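Thymidylate synthase 1 (Bacillus subtilis, PDB 1BKP) catalyses the reductive methylation of dUMP to dTMP with 5,10-methylenetetrahydrofolate as methyl donor and reductant, supplying a precursor for DNA synthesis. Local coordinates at residues Asp13-Val26 with Gly34-Gln46. Residues are numbered along the deposited sequence; the frame is centred on the assembly and turned at random.
Sequences DIINNGISDEEFDV and GTPAHTLSVISKQ
Asp21 grips His38 and Thr39 through one carboxylate oxygen. Asp21 OD1 accepts from Thr39 N at 2.8 Å and from His38 ND1 at 3.1 Å, the two donors arriving from opposite faces of the carboxylate. A chi1 of 56°, with CG between the backbone N and the carbonyl carbon, turns the group back onto residues 38-39. The imidazole is sandwiched: Glu22 CA makes a CH-pi contact over one face, and Val26 CG2 meets His38 CE1 at 3.5 Å over the other. Replacing Asp21 with an alanine removes the carboxylate, which would probably leave Thr39 N and His38 ND1 without their shared acceptor and the ring freer to turn. Alongside, Ile19 and Ser41 form an antiparallel hydrogen-bonded pair (Ile19 N to Ser41 O, 2.8 Å), adding strand 19-20, outermost in this chain's sheet, to strand 39-49, whose other side pairs with strand 209-223. Farther back, Ile14 CG1 of helix 3-17 packs on Val42 CG2 at 3.6 Å. Lys45 NZ forms a salt bridge with Asp13 OD2 (2.6 Å), arriving from above the carboxylate plane, while Asn17 ND2 holds OD1. Charge pairing thus ties the last turn of the helix to the strand beyond the corner at residue 43, and Asp21 fixes the loop beside Thr39, which neighbours Tyr223, predicted to help bind the dUMP shared between the two subunits.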
loop_
_atom_site.group_PDB
_atom_site.type_symbol
_atom_site.label_atom_id
_atom_site.label_comp_id
_atom_site.label_asym_id
_atom_site.label_seq_id
_atom_site.Cartn_x
_atom_site.Cartn_y
_atom_site.Cartn_z
ATOM N N ASP A 13 15.372 15.731 -2.765
ATOM C CA ASP A 13 14.022 16.254 -2.833
ATOM C C ASP A 13 13.517 16.634 -1.455
ATOM O O ASP A 13 12.777 17.644 -1.261
ATOM C CB ASP A 13 13.076 15.212 -3.471
ATOM C CG ASP A 13 11.671 15.756 -3.618
ATOM O OD1 ASP A 13 11.579 16.845 -4.169
ATOM O OD2 ASP A 13 10.661 15.169 -3.208
ATOM N N ILE A 14 13.945 15.858 -0.465
ATOM C CA ILE A 14 13.524 16.115 0.888
ATOM C C ILE A 14 14.228 17.352 1.487
ATOM O O ILE A 14 13.565 18.271 2.095
ATOM C CB ILE A 14 13.787 14.832 1.799
ATOM C CG1 ILE A 14 12.849 13.696 1.379
ATOM C CG2 ILE A 14 13.565 15.134 3.326
ATOM C CD1 ILE A 14 13.193 12.326 2.137
ATOM N N ILE A 15 15.548 17.415 1.241
ATOM C CA ILE A 15 16.347 18.515 1.743
ATOM C C ILE A 15 15.831 19.759 1.082
ATOM O O ILE A 15 15.654 20.719 1.751
ATOM C CB ILE A 15 17.835 18.398 1.391
ATOM C CG1 ILE A 15 18.505 17.348 2.271
ATOM C CG2 ILE A 15 18.504 19.759 1.509
ATOM C CD1 ILE A 15 19.886 16.991 1.743
ATOM N N ASN A 16 15.503 19.739 -0.194
ATOM C CA ASN A 16 15.017 20.943 -0.843
ATOM C C ASN A 16 13.564 21.347 -0.746
ATOM O O ASN A 16 13.255 22.518 -0.631
ATOM C CB ASN A 16 15.410 20.972 -2.330
ATOM C CG ASN A 16 16.896 20.814 -2.542
ATOM O OD1 ASN A 16 17.691 21.138 -1.665
ATOM N ND2 ASN A 16 17.278 20.281 -3.691
ATOM N N ASN A 17 12.677 20.382 -0.686
ATOM C CA ASN A 17 11.250 20.647 -0.725
ATOM C C ASN A 17 10.568 20.064 0.458
ATOM O O ASN A 17 9.326 20.138 0.568
ATOM C CB ASN A 17 10.688 19.920 -1.943
ATOM C CG ASN A 17 11.249 20.446 -3.221
ATOM O OD1 ASN A 17 11.265 21.645 -3.442
ATOM N ND2 ASN A 17 11.726 19.563 -4.062
ATOM N N GLY A 18 11.337 19.456 1.357
ATOM C CA GLY A 18 10.677 18.837 2.509
ATOM C C GLY A 18 9.962 19.783 3.470
ATOM O O GLY A 18 10.365 20.933 3.628
ATOM N N ILE A 19 8.925 19.302 4.129
ATOM C CA ILE A 19 8.170 20.102 5.069
ATOM C C ILE A 19 8.557 19.793 6.527
ATOM O O ILE A 19 8.654 18.632 6.937
ATOM C CB ILE A 19 6.643 19.836 4.843
ATOM C CG1 ILE A 19 6.301 20.123 3.382
ATOM C CG2 ILE A 19 5.785 20.702 5.801
ATOM C CD1 ILE A 19 5.538 19.022 2.773
ATOM N N SER A 20 8.744 20.852 7.330
ATOM C CA SER A 20 9.174 20.667 8.678
ATOM C C SER A 20 8.084 20.321 9.638
ATOM O O SER A 20 7.005 20.758 9.448
ATOM C CB SER A 20 9.881 21.963 9.116
ATOM O OG SER A 20 10.070 21.916 10.516
ATOM N N ASP A 21 8.331 19.469 10.632
ATOM C CA ASP A 21 7.344 19.217 11.660
ATOM C C ASP A 21 7.458 20.135 12.853
ATOM O O ASP A 21 6.952 19.815 13.940
ATOM C CB ASP A 21 7.313 17.773 12.103
ATOM C CG ASP A 21 8.659 17.267 12.580
ATOM O OD1 ASP A 21 9.571 18.095 12.695
ATOM O OD2 ASP A 21 8.760 16.030 12.832
ATOM N N GLU A 22 8.138 21.272 12.662
ATOM C CA GLU A 22 8.309 22.285 13.768
ATOM C C GLU A 22 6.913 22.753 14.342
ATOM O O GLU A 22 6.795 23.103 15.503
ATOM C CB GLU A 22 9.026 23.490 13.177
ATOM C CG GLU A 22 10.493 23.483 13.259
ATOM C CD GLU A 22 11.139 24.205 12.051
ATOM O OE1 GLU A 22 10.414 24.813 11.216
ATOM O OE2 GLU A 22 12.382 24.114 11.912
ATOM N N GLU A 23 5.842 22.660 13.532
ATOM C CA GLU A 23 4.522 23.066 13.958
ATOM C C GLU A 23 3.893 22.202 15.028
ATOM O O GLU A 23 2.901 22.638 15.700
ATOM C CB GLU A 23 3.576 23.143 12.784
ATOM C CG GLU A 23 3.327 21.762 12.120
ATOM C CD GLU A 23 2.294 21.816 11.007
ATOM O OE1 GLU A 23 1.263 22.447 11.251
ATOM O OE2 GLU A 23 2.517 21.222 9.899
ATOM N N PHE A 24 4.393 20.972 15.156
ATOM C CA PHE A 24 3.873 20.045 16.129
ATOM C C PHE A 24 4.733 19.975 17.375
ATOM O O PHE A 24 5.924 20.344 17.339
ATOM C CB PHE A 24 3.763 18.637 15.479
ATOM C CG PHE A 24 2.912 18.626 14.209
ATOM C CD1 PHE A 24 1.583 18.922 14.250
ATOM C CD2 PHE A 24 3.466 18.322 12.982
ATOM C CE1 PHE A 24 0.789 18.905 13.109
ATOM C CE2 PHE A 24 2.672 18.301 11.790
ATOM C CZ PHE A 24 1.311 18.594 11.884
ATOM N N ASP A 25 4.170 19.457 18.452
ATOM C CA ASP A 25 4.927 19.283 19.708
ATOM C C ASP A 25 5.512 17.840 19.664
ATOM O O ASP A 25 4.976 16.922 20.240
ATOM C CB ASP A 25 4.006 19.492 20.897
ATOM C CG ASP A 25 3.561 20.945 21.036
ATOM O OD1 ASP A 25 4.361 21.824 20.722
ATOM O OD2 ASP A 25 2.407 21.225 21.442
ATOM N N VAL A 26 6.612 17.654 18.959
ATOM C CA VAL A 26 7.174 16.323 18.783
ATOM C C VAL A 26 7.599 15.649 20.086
ATOM O O VAL A 26 7.946 16.275 21.044
ATOM C CB VAL A 26 8.305 16.327 17.717
ATOM C CG1 VAL A 26 7.795 16.977 16.424
ATOM C CG2 VAL A 26 9.580 17.025 18.254
ATOM N N GLY A 34 18.887 16.429 24.792
ATOM C CA GLY A 34 17.497 16.494 25.178
ATOM C C GLY A 34 16.548 17.408 24.393
ATOM O O GLY A 34 15.341 17.398 24.656
ATOM N N THR A 35 17.040 18.170 23.428
ATOM C CA THR A 35 16.166 19.061 22.690
ATOM C C THR A 35 15.268 18.298 21.690
ATOM O O THR A 35 15.527 17.136 21.381
ATOM C CB THR A 35 17.010 20.107 22.001
ATOM O OG1 THR A 35 17.836 19.480 21.022
ATOM C CG2 THR A 35 17.965 20.754 23.051
ATOM N N PRO A 36 14.134 18.909 21.263
ATOM C CA PRO A 36 13.277 18.168 20.325
ATOM C C PRO A 36 13.925 17.847 18.970
ATOM O O PRO A 36 14.663 18.649 18.398
ATOM C CB PRO A 36 11.999 19.030 20.225
ATOM C CG PRO A 36 12.393 20.376 20.678
ATOM C CD PRO A 36 13.434 20.099 21.789
ATOM N N ALA A 37 13.719 16.615 18.548
ATOM C CA ALA A 37 14.297 16.102 17.272
ATOM C C ALA A 37 13.211 16.283 16.178
ATOM O O ALA A 37 12.208 15.545 16.207
ATOM C CB ALA A 37 14.672 14.609 17.432
ATOM N N HIS A 38 13.380 17.272 15.301
ATOM C CA HIS A 38 12.379 17.511 14.258
ATOM C C HIS A 38 12.836 16.870 12.946
ATOM O O HIS A 38 14.037 16.447 12.841
ATOM C CB HIS A 38 12.164 19.016 14.079
ATOM C CG HIS A 38 11.446 19.655 15.240
ATOM N ND1 HIS A 38 10.102 19.477 15.466
ATOM C CD2 HIS A 38 11.900 20.410 16.270
ATOM C CE1 HIS A 38 9.748 20.083 16.594
ATOM N NE2 HIS A 38 10.820 20.660 17.097
ATOM N N THR A 39 11.949 16.847 11.946
ATOM C CA THR A 39 12.256 16.232 10.662
ATOM C C THR A 39 11.702 17.042 9.520
ATOM O O THR A 39 10.963 18.010 9.772
ATOM C CB THR A 39 11.559 14.863 10.516
ATOM O OG1 THR A 39 10.131 15.039 10.562
ATOM C CG2 THR A 39 11.987 13.904 11.627
ATOM N N LEU A 40 12.276 16.846 8.336
ATOM C CA LEU A 40 11.752 17.355 7.050
ATOM C C LEU A 40 11.117 16.078 6.370
ATOM O O LEU A 40 11.701 14.991 6.457
ATOM C CB LEU A 40 12.848 17.874 6.071
ATOM C CG LEU A 40 13.661 19.097 6.553
ATOM C CD1 LEU A 40 14.711 19.439 5.555
ATOM C CD2 LEU A 40 12.745 20.265 6.817
ATOM N N SER A 41 9.961 16.215 5.706
ATOM C CA SER A 41 9.389 15.043 5.079
ATOM C C SER A 41 8.672 15.400 3.824
ATOM O O SER A 41 8.307 16.577 3.594
ATOM C CB SER A 41 8.416 14.367 6.052
ATOM O OG SER A 41 7.427 15.315 6.410
ATOM N N VAL A 42 8.495 14.374 2.996
ATOM C CA VAL A 42 7.727 14.430 1.739
ATOM C C VAL A 42 6.830 13.165 1.747
ATOM O O VAL A 42 7.016 12.233 2.544
ATOM C CB VAL A 42 8.548 14.433 0.460
ATOM C CG1 VAL A 42 9.364 15.734 0.363
ATOM C CG2 VAL A 42 9.437 13.119 0.352
ATOM N N ILE A 43 5.760 13.222 0.987
ATOM C CA ILE A 43 4.776 12.157 0.959
ATOM C C ILE A 43 4.797 11.369 -0.327
ATOM O O ILE A 43 4.815 11.962 -1.421
ATOM C CB ILE A 43 3.345 12.818 1.086
ATOM C CG1 ILE A 43 3.127 13.407 2.501
ATOM C CG2 ILE A 43 2.264 11.865 0.931
ATOM C CD1 ILE A 43 1.776 14.292 2.490
ATOM N N SER A 44 4.709 10.044 -0.179
ATOM C CA SER A 44 4.613 9.123 -1.242
ATOM C C SER A 44 5.727 9.112 -2.279
ATOM O O SER A 44 5.622 9.745 -3.327
ATOM C CB SER A 44 3.213 9.204 -1.881
ATOM O OG SER A 44 2.983 8.153 -2.771
ATOM N N LYS A 45 6.750 8.301 -2.033
ATOM C CA LYS A 45 7.885 8.179 -3.003
ATOM C C LYS A 45 7.953 6.674 -3.376
ATOM O O LYS A 45 7.559 5.806 -2.588
ATOM C CB LYS A 45 9.246 8.589 -2.340
ATOM C CG LYS A 45 9.262 10.104 -1.987
ATOM C CD LYS A 45 9.411 10.917 -3.305
ATOM C CE LYS A 45 9.573 12.371 -3.111
ATOM N NZ LYS A 45 10.118 12.935 -4.417
ATOM N N GLN A 46 8.663 6.395 -4.456
ATOM C CA GLN A 46 8.752 5.029 -4.953
ATOM C C GLN A 46 10.129 4.750 -5.567
ATOM O O GLN A 46 10.650 5.598 -6.282
ATOM C CB GLN A 46 7.692 4.811 -6.074
ATOM C CG GLN A 46 7.778 3.408 -6.614
ATOM C CD GLN A 46 6.733 3.077 -7.634
ATOM O OE1 GLN A 46 7.033 3.113 -8.811
ATOM N NE2 GLN A 46 5.532 2.689 -7.198
HETATM O O HOH W 1 8.330 16.567 8.805
HETATM O O HOH W 2 9.939 14.502 14.837
#